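Local coordinates for protein nucleotidyltransferase (Thermus thermophilus HB8, PDB 1WWP) that is of unproven function but, as an all-helical member of the nucleotidyltransferase substrate-binding family, probably works alongside a nucleotidyltransferase domain, at residues Q28-E31 with Y32-A36; F100-L103 with P104-R108; E111-L114 with G115-R118; V81-R84 with S85-V88; G67-R70 with D71-R75. All coordinates share one frame; numbering follows the deposited sequence.

All five contacts are local, each within a helix or at a helix end of this all-helical chain. In chain order come interaction 1 on helix 20-49, interaction 5 where the loop enters helix 71-86, interaction 4 at the far end of that helix, then interactions 2 and 3 along helix 93-116. Interaction 1 lies deepest and touches 2 and 4, whose centres are 12 and 11 Å from its own; D83 ties 4 to 2 by a salt bridge to R102. Interactions 3 and 5 pair at the other end of the bundle through R116 and E73, with 3 and 4 centred about 23 Å apart. Interactions 1 and 4 also meet the second subunit, so that end takes part in the dimer.

Interaction 1 (Q28-E31 with Y32-A36); sequences QRFE and YTFEA
The Y32 ring has R29 CA over one face, 3.8 Å from the ring centroid and 17° off the ring normal, a CH-pi contact displaced toward the rim. R29 runs alongside the phenol in the same direction, and its CG lies 3.4 Å from Y32 OH. At the edge of the F34 ring, in its plane, sits E35 CD, while F34 CB comes to F30 CE1 at 4.3 Å. Y32 reaches back over R29 because its CG stands between the backbone N and the carbonyl carbon (chi1 66°). All this happens on consecutive turns of helix 20-49, a central helix of the bundle: helix 2-13 covers the R29 and T33 side, helix 71-86 packs on F34, and helix 93-116 on F30. Y32 OH and R29 NH1 both bond to T8, and R29 NE forms a salt bridge with D24 of the second subunit. An alanine at Y32 would strip the cover from R29 CA and is likely to leave T8 OG1 without its phenol partner and the arginine chain freer to move. R29 O takes two bonds, from T33 N at 2.9 Å and from T33 OG1 at 2.7 Å, arriving from opposite faces of the carbonyl plane; the hydroxyl stands 38° out of that plane. E35 N closes the next turn on E31 O at 3.1 Å, and the E35 carboxylate goes on to a salt bridge with R84.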
# COMPACT_ATOMS: atom_id res chain seq x y z
N GLN A 28 -6.02 0.86 2.60
CA GLN A 28 -4.84 1.57 3.05
C GLN A 28 -4.61 1.30 4.54
O GLN A 28 -3.49 1.02 4.97
CB GLN A 28 -5.02 3.08 2.81
CG GLN A 28 -4.00 3.98 3.53
CD GLN A 28 -2.59 3.89 2.94
OE1 GLN A 28 -1.68 4.56 3.43
NE2 GLN A 28 -2.41 3.08 1.90
N ARG A 29 -5.67 1.36 5.33
CA ARG A 29 -5.55 1.12 6.77
C ARG A 29 -5.17 -0.31 7.06
O ARG A 29 -4.43 -0.59 8.01
CB ARG A 29 -6.86 1.48 7.48
CG ARG A 29 -7.18 2.96 7.35
CD ARG A 29 -8.51 3.38 8.02
NE ARG A 29 -8.62 4.83 7.93
CZ ARG A 29 -9.60 5.58 8.42
NH1 ARG A 29 -10.62 5.02 9.08
NH2 ARG A 29 -9.57 6.89 8.24
N PHE A 30 -5.69 -1.24 6.28
CA PHE A 30 -5.32 -2.63 6.46
C PHE A 30 -3.79 -2.74 6.28
O PHE A 30 -3.10 -3.44 7.02
CB PHE A 30 -6.05 -3.49 5.42
CG PHE A 30 -5.43 -4.84 5.21
CD1 PHE A 30 -5.33 -5.75 6.26
CD2 PHE A 30 -4.93 -5.20 3.96
CE1 PHE A 30 -4.72 -7.00 6.07
CE2 PHE A 30 -4.32 -6.46 3.76
CZ PHE A 30 -4.21 -7.35 4.81
N GLU A 31 -3.28 -2.04 5.27
CA GLU A 31 -1.85 -2.07 4.99
C GLU A 31 -1.01 -1.68 6.20
O GLU A 31 -0.21 -2.48 6.68
CB GLU A 31 -1.51 -1.15 3.82
CG GLU A 31 -1.96 -1.68 2.46
CD GLU A 31 -1.46 -0.81 1.31
OE1 GLU A 31 -1.44 -1.29 0.16
OE2 GLU A 31 -1.10 0.36 1.55
N TYR A 32 -1.21 -0.47 6.72
CA TYR A 32 -0.40 -0.07 7.85
C TYR A 32 -0.72 -0.80 9.15
O TYR A 32 0.12 -0.86 10.04
CB TYR A 32 -0.41 1.46 8.04
CG TYR A 32 -1.71 2.14 8.41
CD1 TYR A 32 -2.29 1.95 9.66
CD2 TYR A 32 -2.28 3.10 7.56
CE1 TYR A 32 -3.42 2.71 10.06
CE2 TYR A 32 -3.39 3.85 7.94
CZ TYR A 32 -3.95 3.66 9.19
OH TYR A 32 -5.02 4.45 9.57
N THR A 33 -1.91 -1.38 9.24
CA THR A 33 -2.25 -2.14 10.43
C THR A 33 -1.52 -3.48 10.38
O THR A 33 -1.05 -4.00 11.39
CB THR A 33 -3.77 -2.42 10.51
OG1 THR A 33 -4.48 -1.19 10.68
CG2 THR A 33 -4.07 -3.38 11.67
N PHE A 34 -1.46 -4.04 9.18
CA PHE A 34 -0.78 -5.31 8.96
C PHE A 34 0.70 -5.18 9.31
O PHE A 34 1.26 -6.01 10.04
CB PHE A 34 -0.89 -5.70 7.49
CG PHE A 34 -0.06 -6.88 7.11
CD1 PHE A 34 1.21 -6.71 6.56
CD2 PHE A 34 -0.55 -8.18 7.28
CE1 PHE A 34 1.98 -7.80 6.17
CE2 PHE A 34 0.21 -9.28 6.89
CZ PHE A 34 1.48 -9.09 6.34
N GLU A 35 1.34 -4.15 8.76
CA GLU A 35 2.76 -3.92 9.01
C GLU A 35 3.03 -3.78 10.50
O GLU A 35 3.99 -4.35 11.01
CB GLU A 35 3.23 -2.68 8.27
CG GLU A 35 2.96 -2.71 6.75
CD GLU A 35 3.61 -3.89 6.01
OE1 GLU A 35 4.74 -4.30 6.38
OE2 GLU A 35 2.99 -4.40 5.04
N ALA A 36 2.19 -3.03 11.19
CA ALA A 36 2.36 -2.85 12.63
C ALA A 36 2.07 -4.16 13.34
O ALA A 36 2.67 -4.47 14.36
CB ALA A 36 1.42 -1.76 13.16

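Interaction 2 (F100-L103 with P104-R108); sequences FRRL and PDYAR
L103 and Y106 pack on the buried side of a proline kink in helix 93-116, with L103 CD2 4.0 Å from Y106 CD2. P104 has no N-H to give, and its CD sits 3.4 Å from F100 O, where a helical donor would point; D105 N likewise makes no bond to R101 O, four residues back. Regular bonding resumes with Y106 N to R102 O and with A107 N to L103 O, at 2.8 Å. The tight part is the Y106 ring: R102 O lies 3.6 Å above one face, offset toward the rim, and R102 CB touches CE2 at 3.7 Å. Y106 CG lies beside its own backbone N (chi1 -63°), which swings the ring back along R102. F30 of helix 20-49 packs on L103 and the tyrosine ring. By contrast, R101 and D105 lie on the solvent side and add little. Y106 OH bonds to D83 OD1 and R102 NH1 makes a salt bridge with D83 OD2. A leucine in place of Y106 would lack the hydroxyl and would probably leave D83 OD1 without that bond and R102 CB less covered. R102 and the phenol run side by side, R102 CD being 3.9 Å from Y106 OH.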
# COMPACT_ATOMS: atom_id res chain seq x y z
N PHE A 100 -11.74 -6.30 0.49
CA PHE A 100 -12.61 -5.71 1.50
C PHE A 100 -13.47 -6.74 2.21
O PHE A 100 -13.76 -6.59 3.40
CB PHE A 100 -13.52 -4.64 0.88
CG PHE A 100 -14.36 -3.92 1.89
CD1 PHE A 100 -13.80 -2.95 2.72
CD2 PHE A 100 -15.70 -4.26 2.06
CE1 PHE A 100 -14.55 -2.34 3.71
CE2 PHE A 100 -16.46 -3.64 3.06
CZ PHE A 100 -15.89 -2.68 3.88
N ARG A 101 -13.89 -7.78 1.50
CA ARG A 101 -14.72 -8.82 2.09
C ARG A 101 -13.98 -9.61 3.16
O ARG A 101 -14.60 -10.21 4.05
CB ARG A 101 -15.22 -9.80 1.02
CG ARG A 101 -16.15 -9.19 -0.02
CD ARG A 101 -16.71 -10.27 -0.95
NE ARG A 101 -15.65 -11.03 -1.61
CZ ARG A 101 -15.86 -12.05 -2.43
NH1 ARG A 101 -17.10 -12.45 -2.70
NH2 ARG A 101 -14.83 -12.68 -2.98
N ARG A 102 -12.66 -9.61 3.09
CA ARG A 102 -11.88 -10.35 4.07
C ARG A 102 -11.47 -9.50 5.27
O ARG A 102 -11.15 -10.04 6.32
CB ARG A 102 -10.64 -10.93 3.40
CG ARG A 102 -10.96 -11.86 2.23
CD ARG A 102 -9.89 -11.78 1.16
NE ARG A 102 -10.36 -12.36 -0.10
CZ ARG A 102 -9.67 -12.36 -1.24
NH1 ARG A 102 -8.47 -11.79 -1.28
NH2 ARG A 102 -10.18 -12.92 -2.33
N LEU A 103 -11.48 -8.18 5.12
CA LEU A 103 -11.04 -7.32 6.21
C LEU A 103 -11.69 -7.59 7.57
O LEU A 103 -11.01 -7.53 8.60
CB LEU A 103 -11.21 -5.85 5.84
CG LEU A 103 -10.45 -5.40 4.60
CD1 LEU A 103 -10.46 -3.88 4.54
CD2 LEU A 103 -9.00 -5.90 4.63
N PRO A 104 -13.00 -7.90 7.60
CA PRO A 104 -13.68 -8.17 8.87
C PRO A 104 -12.91 -9.19 9.71
O PRO A 104 -12.59 -8.93 10.87
CB PRO A 104 -15.04 -8.70 8.42
CG PRO A 104 -15.29 -7.94 7.16
CD PRO A 104 -13.95 -8.00 6.47
N ASP A 105 -12.63 -10.34 9.11
CA ASP A 105 -11.90 -11.40 9.80
C ASP A 105 -10.49 -10.97 10.19
O ASP A 105 -10.04 -11.25 11.30
CB ASP A 105 -11.82 -12.66 8.93
CG ASP A 105 -13.19 -13.28 8.68
OD1 ASP A 105 -14.07 -12.58 8.15
OD2 ASP A 105 -13.37 -14.47 9.01
N TYR A 106 -9.79 -10.30 9.28
CA TYR A 106 -8.43 -9.86 9.58
C TYR A 106 -8.45 -8.95 10.80
O TYR A 106 -7.64 -9.11 11.71
CB TYR A 106 -7.80 -9.12 8.40
CG TYR A 106 -7.63 -9.96 7.17
CD1 TYR A 106 -7.62 -11.36 7.25
CD2 TYR A 106 -7.44 -9.37 5.92
CE1 TYR A 106 -7.42 -12.14 6.11
CE2 TYR A 106 -7.24 -10.15 4.77
CZ TYR A 106 -7.24 -11.53 4.88
OH TYR A 106 -7.06 -12.30 3.77
N ALA A 107 -9.40 -8.02 10.81
CA ALA A 107 -9.52 -7.08 11.92
C ALA A 107 -9.72 -7.83 13.24
O ALA A 107 -9.05 -7.54 14.23
CB ALA A 107 -10.70 -6.14 11.67
N ARG A 108 -10.62 -8.81 13.26
CA ARG A 108 -10.87 -9.57 14.48
C ARG A 108 -9.64 -10.38 14.89
O ARG A 108 -9.23 -10.35 16.05
CB ARG A 108 -12.06 -10.52 14.28
CG ARG A 108 -13.37 -9.84 13.89
CD ARG A 108 -14.45 -10.86 13.54
NE ARG A 108 -15.59 -10.24 12.88
CZ ARG A 108 -16.44 -9.40 13.48
NH1 ARG A 108 -16.27 -9.08 14.76
NH2 ARG A 108 -17.44 -8.87 12.79

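Interaction 3 (E111-L114 with G115-R118); sequences EQVL and GRLR
From E111 to L117 the backbone runs through the last turn of helix 93-116, G115 N bonding to E111 O at 3.2 Å and R116 N only weakly to Q112 O, before L117 N divides itself between V113 O at 3.2 Å and a weak, strongly bent bond to L114 O. That change from the four-residue to the three-residue spacing tightens the spiral as the helix runs out. L117 turns its side chain back over this turn: its CG lies 3.3 Å from V113 O, and its CD1 meets L114 CD2 at 4.1 Å, the two leucines passing at a slant. V113 and L114 both pack on F37 of helix 20-49. The outer side belongs to R116. With CG beside the backbone N (chi1 -52°) and an extended chain out to NE, it runs back across the Q112 carbonyl, CG coming to Q112 O at 3.4 Å. Its guanidinium and the Q112 amide are turned 71° apart, and Q112 OE1 stays 3.8 Å from R116 NH2. That NH2 has its salt bridge with E73 instead. The arrangement is the last, tightening turn at the C-terminal end of a helix, tied by R116 to helix 71-86 at the end of the all-helical bundle.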
# COMPACT_ATOMS: atom_id res chain seq x y z
N GLU A 111 -7.01 -8.18 16.39
CA GLU A 111 -7.45 -7.64 17.67
C GLU A 111 -7.27 -8.70 18.76
O GLU A 111 -6.80 -8.41 19.85
CB GLU A 111 -8.93 -7.24 17.58
CG GLU A 111 -9.48 -6.55 18.82
CD GLU A 111 -10.91 -6.03 18.64
OE1 GLU A 111 -11.39 -5.30 19.53
OE2 GLU A 111 -11.56 -6.36 17.61
N GLN A 112 -7.63 -9.94 18.43
CA GLN A 112 -7.52 -11.04 19.37
C GLN A 112 -6.08 -11.44 19.64
O GLN A 112 -5.71 -11.75 20.77
CB GLN A 112 -8.29 -12.26 18.85
CG GLN A 112 -9.79 -12.14 18.97
CD GLN A 112 -10.50 -13.35 18.39
OE1 GLN A 112 -10.12 -14.49 18.66
NE2 GLN A 112 -11.54 -13.11 17.60
N VAL A 113 -5.26 -11.45 18.60
CA VAL A 113 -3.86 -11.83 18.80
C VAL A 113 -3.17 -10.78 19.64
O VAL A 113 -2.50 -11.11 20.60
CB VAL A 113 -3.12 -12.01 17.47
CG1 VAL A 113 -1.67 -12.45 17.74
CG2 VAL A 113 -3.83 -13.05 16.63
N LEU A 114 -3.34 -9.51 19.29
CA LEU A 114 -2.68 -8.44 20.04
C LEU A 114 -3.03 -8.55 21.52
O LEU A 114 -2.17 -8.35 22.38
CB LEU A 114 -3.09 -7.07 19.49
CG LEU A 114 -2.53 -6.77 18.10
CD1 LEU A 114 -3.03 -5.42 17.61
CD2 LEU A 114 -1.01 -6.80 18.15
N GLY A 115 -4.29 -8.89 21.80
CA GLY A 115 -4.73 -9.05 23.17
C GLY A 115 -3.83 -10.01 23.94
O GLY A 115 -3.20 -9.64 24.93
N ARG A 116 -3.76 -11.25 23.47
CA ARG A 116 -2.92 -12.25 24.11
C ARG A 116 -1.48 -11.79 24.32
O ARG A 116 -0.81 -12.21 25.27
CB ARG A 116 -2.91 -13.53 23.27
CG ARG A 116 -4.28 -14.05 22.90
CD ARG A 116 -4.17 -15.18 21.89
NE ARG A 116 -5.46 -15.43 21.26
CZ ARG A 116 -5.61 -15.93 20.04
NH1 ARG A 116 -4.54 -16.25 19.31
NH2 ARG A 116 -6.82 -16.10 19.53
N LEU A 117 -0.98 -10.91 23.45
CA LEU A 117 0.39 -10.45 23.55
C LEU A 117 0.71 -9.58 24.77
O LEU A 117 1.85 -9.15 24.94
CB LEU A 117 0.79 -9.68 22.28
CG LEU A 117 0.66 -10.39 20.92
CD1 LEU A 117 1.43 -9.61 19.88
CD2 LEU A 117 1.21 -11.81 21.01
N ARG A 118 -0.29 -9.35 25.62
CA ARG A 118 -0.11 -8.51 26.81
C ARG A 118 0.90 -9.00 27.84
O ARG A 118 0.86 -8.58 29.00
CB ARG A 118 -1.47 -8.30 27.50
CG ARG A 118 -2.51 -7.64 26.61
CD ARG A 118 -3.84 -7.43 27.32
NE ARG A 118 -4.88 -7.00 26.39
CZ ARG A 118 -6.07 -6.52 26.75
NH1 ARG A 118 -6.38 -6.40 28.04
NH2 ARG A 118 -6.95 -6.16 25.83

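Interaction 4 (V81-R84 with S85-V88); sequences VDDR and SLTV
S85 OG and D82 O meet near the C-terminal end of helix 71-86, where the bonding weakens. Among the backbone bonds, S85 N spans the usual four residues to V81 O at 3.2 Å and adds a weak bond to D82 O. L86 N bonds to D83 O, three residues back, at 3.0 Å, and arrives well above that carbonyl plane, 72° out of it, as the spiral tightens. The side-chain bond belongs to the serine: S85 OG, set between its own N and carbonyl carbon (chi1 64°), donates to D82 O, so this carbonyl is gripped by the hydroxyl besides the weak amide bond. Charged and polar ends turn to other helices. D83 holds R102 and Y106 of helix 93-116, while R84 NE makes a salt bridge with E35 of helix 20-49, and T87 OG1 bonds to E31. In van der Waals contact, L86 CB and T87 CG2 rest against D83 O, at 3.6 and 3.4 Å. R84 also packs on V88 of the second subunit. Bent at chi2 (63°), the R84 chain crosses T87 at a slant, and R84 NH1 stops 3.0 Å from T87 OG1 at an angle too poor for a hydrogen bond.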
# COMPACT_ATOMS: atom_id res chain seq x y z
N VAL A 81 -1.13 -12.14 4.57
CA VAL A 81 0.12 -11.72 3.92
C VAL A 81 -0.07 -11.70 2.41
O VAL A 81 0.36 -10.76 1.74
CB VAL A 81 1.30 -12.64 4.31
CG1 VAL A 81 2.57 -12.27 3.49
CG2 VAL A 81 1.61 -12.48 5.79
N ASP A 82 -0.73 -12.71 1.85
CA ASP A 82 -0.94 -12.72 0.41
C ASP A 82 -1.84 -11.55 -0.05
O ASP A 82 -1.57 -10.93 -1.08
CB ASP A 82 -1.49 -14.07 -0.05
CG ASP A 82 -0.43 -15.19 0.00
OD1 ASP A 82 0.78 -14.88 -0.18
OD2 ASP A 82 -0.80 -16.37 0.20
N ASP A 83 -2.88 -11.24 0.70
CA ASP A 83 -3.75 -10.12 0.34
C ASP A 83 -2.97 -8.81 0.41
O ASP A 83 -3.24 -7.86 -0.33
CB ASP A 83 -4.95 -10.04 1.27
CG ASP A 83 -6.05 -10.97 0.86
OD1 ASP A 83 -7.07 -11.02 1.58
OD2 ASP A 83 -5.89 -11.65 -0.18
N ARG A 84 -2.00 -8.77 1.31
CA ARG A 84 -1.16 -7.60 1.48
C ARG A 84 -0.35 -7.39 0.19
O ARG A 84 -0.08 -6.26 -0.21
CB ARG A 84 -0.24 -7.82 2.69
CG ARG A 84 0.76 -6.70 2.91
CD ARG A 84 0.08 -5.38 3.22
NE ARG A 84 1.03 -4.28 3.23
CZ ARG A 84 1.39 -3.59 2.15
NH1 ARG A 84 0.86 -3.90 0.97
NH2 ARG A 84 2.25 -2.59 2.25
N SER A 85 0.03 -8.48 -0.47
CA SER A 85 0.79 -8.35 -1.71
C SER A 85 -0.11 -7.95 -2.86
O SER A 85 0.36 -7.57 -3.92
CB SER A 85 1.53 -9.65 -2.03
OG SER A 85 0.62 -10.71 -2.28
N LEU A 86 -1.43 -8.01 -2.68
CA LEU A 86 -2.34 -7.63 -3.75
C LEU A 86 -2.94 -6.22 -3.63
O LEU A 86 -3.55 -5.73 -4.58
CB LEU A 86 -3.48 -8.64 -3.86
CG LEU A 86 -3.19 -9.98 -4.52
CD1 LEU A 86 -4.34 -10.92 -4.28
CD2 LEU A 86 -2.96 -9.76 -6.01
N THR A 87 -2.76 -5.56 -2.49
CA THR A 87 -3.35 -4.24 -2.29
C THR A 87 -2.95 -3.19 -3.32
O THR A 87 -3.72 -2.27 -3.61
CB THR A 87 -3.03 -3.69 -0.88
OG1 THR A 87 -1.61 -3.66 -0.70
CG2 THR A 87 -3.67 -4.55 0.20
N VAL A 88 -1.76 -3.35 -3.89
CA VAL A 88 -1.27 -2.41 -4.88
C VAL A 88 -1.92 -2.61 -6.26
O VAL A 88 -1.70 -1.82 -7.17
CB VAL A 88 0.28 -2.47 -5.00
CG1 VAL A 88 0.74 -3.81 -5.58
CG2 VAL A 88 0.76 -1.31 -5.86

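Interaction 5 (G67-R70 with D71-R75); sequences GLLR and DEEAR
E73 OE1 accepts the backbone N-H of R70 at the start of helix 71-86, the side-chain-to-backbone half of a capping box, with R70 in the N-cap position. The bond is short and straight: R70 N to E73 OE1 measures 2.7 Å with an N-H...O angle of 171°, and it uses the lone pair of OE1 that faces away from OE2. E73 gets there with CG beside its own backbone N (chi1 -58°) and the chain extended beyond, so the carboxylate folds back over the first turn. The other carboxylate oxygen, OE2, is taken by R116 of helix 93-116 in a salt bridge, so one glutamate closes this helix start and joins it to the end of another helix. R116 NH1 also gives L68 O a weak hydrogen bond. Two partners sharing the group would be expected to hold its rotation, and the nearby arginine probably favours its charged form. The R70 guanidinium has no part in this: its NE stays 5.2 Å from E73 OE1, though the aliphatic CG of R70 lies alongside at 3.5 Å from that oxygen. R70 O is satisfied by A74 N, which opens the regular helical bonding. Ahead of the cap, G67 ends helix 56-66 in a Schellman motif with positive phi (100°), and the short link to R70 is held by backbone bonds between L69 and A63. L69 turns inward beneath the turn, touching I60 and V113. Its two methyls divide the new helix, CD2 resting 4.0 Å from E73 CB and CD1 3.8 Å from A74 CA.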
# COMPACT_ATOMS: atom_id res chain seq x y z
N GLY A 67 2.28 -21.35 19.69
CA GLY A 67 0.92 -21.39 20.19
C GLY A 67 0.16 -20.08 20.15
O GLY A 67 -1.04 -20.05 20.44
N LEU A 68 0.85 -18.99 19.80
CA LEU A 68 0.22 -17.67 19.74
C LEU A 68 -0.90 -17.66 18.72
O LEU A 68 -1.80 -16.83 18.78
CB LEU A 68 1.26 -16.62 19.37
CG LEU A 68 1.73 -15.68 20.48
CD1 LEU A 68 2.25 -16.47 21.67
CD2 LEU A 68 2.81 -14.78 19.91
N LEU A 69 -0.82 -18.58 17.76
CA LEU A 69 -1.84 -18.69 16.73
C LEU A 69 -2.25 -20.13 16.59
O LEU A 69 -1.40 -21.01 16.43
CB LEU A 69 -1.29 -18.24 15.37
CG LEU A 69 -0.87 -16.81 15.07
CD1 LEU A 69 -0.27 -16.80 13.69
CD2 LEU A 69 -2.07 -15.85 15.15
N ARG A 70 -3.55 -20.39 16.66
CA ARG A 70 -4.02 -21.75 16.47
C ARG A 70 -3.81 -21.96 14.97
O ARG A 70 -3.68 -20.98 14.23
CB ARG A 70 -5.50 -21.85 16.81
CG ARG A 70 -5.81 -21.57 18.27
CD ARG A 70 -4.98 -22.45 19.20
NE ARG A 70 -5.37 -22.28 20.60
CZ ARG A 70 -4.52 -22.33 21.62
NH1 ARG A 70 -3.23 -22.56 21.41
NH2 ARG A 70 -4.98 -22.16 22.85
N ASP A 71 -3.78 -23.21 14.53
CA ASP A 71 -3.55 -23.48 13.11
C ASP A 71 -4.51 -22.71 12.20
O ASP A 71 -4.08 -22.17 11.19
CB ASP A 71 -3.65 -24.99 12.84
CG ASP A 71 -2.39 -25.74 13.27
OD1 ASP A 71 -2.41 -26.99 13.22
OD2 ASP A 71 -1.39 -25.10 13.64
N GLU A 72 -5.78 -22.65 12.57
CA GLU A 72 -6.76 -21.93 11.75
C GLU A 72 -6.44 -20.43 11.68
O GLU A 72 -6.54 -19.81 10.62
CB GLU A 72 -8.18 -22.14 12.28
CG GLU A 72 -9.24 -21.48 11.40
CD GLU A 72 -10.66 -21.77 11.86
OE1 GLU A 72 -11.01 -21.42 13.00
OE2 GLU A 72 -11.43 -22.36 11.06
N GLU A 73 -6.07 -19.85 12.82
CA GLU A 73 -5.73 -18.43 12.85
C GLU A 73 -4.50 -18.24 11.95
O GLU A 73 -4.45 -17.32 11.12
CB GLU A 73 -5.39 -17.99 14.27
CG GLU A 73 -6.49 -18.22 15.29
CD GLU A 73 -6.09 -17.75 16.68
OE1 GLU A 73 -5.09 -18.28 17.22
OE2 GLU A 73 -6.77 -16.86 17.24
N ALA A 74 -3.51 -19.12 12.12
CA ALA A 74 -2.28 -19.05 11.33
C ALA A 74 -2.59 -18.97 9.85
O ALA A 74 -2.12 -18.07 9.17
CB ALA A 74 -1.39 -20.27 11.61
N ARG A 75 -3.41 -19.90 9.34
CA ARG A 75 -3.76 -19.89 7.92
C ARG A 75 -4.47 -18.60 7.51
O ARG A 75 -4.21 -18.06 6.44
CB ARG A 75 -4.63 -21.11 7.58
CG ARG A 75 -3.85 -22.42 7.57
CD ARG A 75 -2.76 -22.36 6.50
NE ARG A 75 -1.62 -23.22 6.80
CZ ARG A 75 -0.50 -23.24 6.09
NH1 ARG A 75 -0.38 -22.45 5.03
NH2 ARG A 75 0.51 -24.03 6.44